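Local coordinates for mandelate racemase/muconate lactonizing protein (Paenibacillus sp., PDB 3V5C) that probably dehydrates galacturonate as a magnesium-dependent member of the enolase superfamily, here in an engineered variant with magnesium bound, at residues H166-V171 / L229-A234. The protein carries 1 engineered substitution. Sequence-based numbering, arbitrary orientation.
Sequences HFKIKV and LYWLEA. Engineered in segment 229-234: A234 (natural residue Glu).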
# COMPACT_ATOMS: atom_id res chain seq x y z
N HIS A 166 -1.85 -10.70 -10.92
CA HIS A 166 -1.28 -11.22 -9.68
C HIS A 166 -2.26 -11.00 -8.56
O HIS A 166 -2.96 -9.97 -8.54
CB HIS A 166 0.01 -10.46 -9.39
CG HIS A 166 0.89 -10.36 -10.60
ND1 HIS A 166 1.41 -11.47 -11.22
CD2 HIS A 166 1.32 -9.29 -11.31
CE1 HIS A 166 2.12 -11.10 -12.27
NE2 HIS A 166 2.09 -9.78 -12.34
N PHE A 167 -2.30 -11.94 -7.62
CA PHE A 167 -3.40 -11.97 -6.66
C PHE A 167 -2.94 -12.31 -5.25
O PHE A 167 -2.17 -13.24 -5.06
CB PHE A 167 -4.46 -12.98 -7.11
CG PHE A 167 -5.03 -12.68 -8.46
CD1 PHE A 167 -4.44 -13.19 -9.61
CD2 PHE A 167 -6.15 -11.85 -8.59
CE1 PHE A 167 -4.98 -12.89 -10.90
CE2 PHE A 167 -6.68 -11.55 -9.85
CZ PHE A 167 -6.09 -12.07 -11.00
N LYS A 168 -3.45 -11.56 -4.27
CA LYS A 168 -3.19 -11.88 -2.88
C LYS A 168 -4.47 -12.42 -2.27
O LYS A 168 -5.50 -11.75 -2.26
CB LYS A 168 -2.68 -10.68 -2.07
CG LYS A 168 -2.23 -11.11 -0.66
CD LYS A 168 -1.37 -10.05 0.01
CE LYS A 168 -2.23 -8.92 0.59
NZ LYS A 168 -1.32 -7.90 1.28
N ILE A 169 -4.37 -13.63 -1.76
CA ILE A 169 -5.52 -14.36 -1.27
C ILE A 169 -5.51 -14.38 0.25
O ILE A 169 -4.52 -14.77 0.86
CB ILE A 169 -5.47 -15.80 -1.79
CG1 ILE A 169 -5.41 -15.80 -3.33
CG2 ILE A 169 -6.69 -16.57 -1.27
CD1 ILE A 169 -4.84 -17.08 -3.92
N LYS A 170 -6.59 -13.92 0.87
CA LYS A 170 -6.70 -14.03 2.31
C LYS A 170 -6.86 -15.49 2.70
O LYS A 170 -7.66 -16.21 2.09
CB LYS A 170 -7.87 -13.20 2.84
CG LYS A 170 -7.68 -11.68 2.68
CD LYS A 170 -6.65 -11.18 3.68
CE LYS A 170 -6.49 -9.68 3.62
NZ LYS A 170 -5.43 -9.32 2.65
N VAL A 171 -6.09 -15.92 3.69
CA VAL A 171 -6.26 -17.25 4.27
C VAL A 171 -6.34 -17.12 5.80
O VAL A 171 -6.32 -16.00 6.33
CB VAL A 171 -5.15 -18.23 3.81
CG1 VAL A 171 -5.15 -18.37 2.29
CG2 VAL A 171 -3.77 -17.75 4.32
N LEU A 229 3.80 -20.40 -5.12
CA LEU A 229 3.40 -19.31 -4.24
C LEU A 229 4.55 -18.33 -4.20
O LEU A 229 5.69 -18.71 -3.93
CB LEU A 229 3.16 -19.83 -2.82
CG LEU A 229 1.97 -20.76 -2.59
CD1 LEU A 229 2.00 -21.23 -1.16
CD2 LEU A 229 0.68 -20.01 -2.89
N TYR A 230 4.25 -17.06 -4.44
CA TYR A 230 5.27 -16.04 -4.49
C TYR A 230 5.70 -15.61 -3.09
O TYR A 230 6.89 -15.56 -2.79
CB TYR A 230 4.80 -14.84 -5.31
CG TYR A 230 5.89 -13.83 -5.55
CD1 TYR A 230 6.95 -14.11 -6.40
CD2 TYR A 230 5.87 -12.59 -4.93
CE1 TYR A 230 7.96 -13.20 -6.61
CE2 TYR A 230 6.87 -11.67 -5.14
CZ TYR A 230 7.91 -11.99 -5.98
OH TYR A 230 8.91 -11.07 -6.22
N TRP A 231 4.73 -15.24 -2.24
CA TRP A 231 5.06 -15.01 -0.84
C TRP A 231 3.95 -15.38 0.14
O TRP A 231 2.77 -15.52 -0.24
CB TRP A 231 5.54 -13.57 -0.61
CG TRP A 231 4.53 -12.44 -0.49
CD1 TRP A 231 3.38 -12.40 0.27
CD2 TRP A 231 4.66 -11.14 -1.07
NE1 TRP A 231 2.78 -11.16 0.16
CE2 TRP A 231 3.55 -10.37 -0.65
CE3 TRP A 231 5.61 -10.56 -1.92
CZ2 TRP A 231 3.35 -9.04 -1.08
CZ3 TRP A 231 5.41 -9.23 -2.34
CH2 TRP A 231 4.30 -8.50 -1.91
N LEU A 232 4.39 -15.57 1.37
CA LEU A 232 3.54 -15.81 2.52
C LEU A 232 3.63 -14.62 3.46
O LEU A 232 4.70 -14.33 4.01
CB LEU A 232 4.04 -17.05 3.26
CG LEU A 232 3.50 -17.30 4.67
CD1 LEU A 232 2.04 -17.68 4.60
CD2 LEU A 232 4.29 -18.39 5.37
N GLU A 233 2.50 -13.96 3.66
CA GLU A 233 2.42 -12.73 4.44
C GLU A 233 1.69 -12.97 5.76
O GLU A 233 0.62 -13.61 5.80
CB GLU A 233 1.72 -11.66 3.59
CG GLU A 233 1.11 -10.48 4.29
CD GLU A 233 0.71 -9.39 3.29
OE1 GLU A 233 1.02 -9.57 2.11
OE2 GLU A 233 0.13 -8.38 3.71
N ALA A 234 2.27 -12.46 6.84
CA ALA A 234 1.59 -12.46 8.13
C ALA A 234 1.06 -13.83 8.53
O ALA A 234 -0.09 -13.96 8.92
CB ALA A 234 0.48 -11.42 8.14
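K168 and E233 meet inside the barrel of the enolase-type C-terminal domain, reaching across from strands 167-170 and 231-233. The two strands are not paired; strand 204-207 runs between them, parallel to both, and at their nearest the backbones stand 9.1 Å apart, K168 CA to W231 CA. Side chains therefore do all the joining. K168 leaves its strand with CG opposite the backbone N (chi1 -172°) and bends at chi3, which turns NZ toward the carboxylate; the extended E233 chain crosses it at about a right angle. The ammonium sits across both oxygens: a salt bridge of 2.9 Å joins K168 NZ to E233 OE2, approached on the syn side but 31° out of the carboxylate plane, and a weak bond of 3.0 Å runs from K168 NZ to E233 OE1. On its anti lone pair, E233 OE1 also accepts W231 NE1 at 3.1 Å, the donor N-H meeting it at 145°. K168 CD lies obliquely to the W231 ring, 4.3 Å from W231 NE1. Beyond the two segments, Q283 NE2 gives E233 OE1 another hydrogen bond, while K168 NZ also makes a salt bridge to E336 and a hydrogen bond with Y131 OH. An alanine in place of E233 would probably leave W231 NE1 without its acceptor and strip K168 of one of its counter-charges, freeing the ammonium to shift. With the E233 side chain about 7 Å from the bound magnesium and its OE2 close to like-charged D207, the buried K168, together with K170, which bridges to D207, probably offsets negative charge crowded beside the metal site.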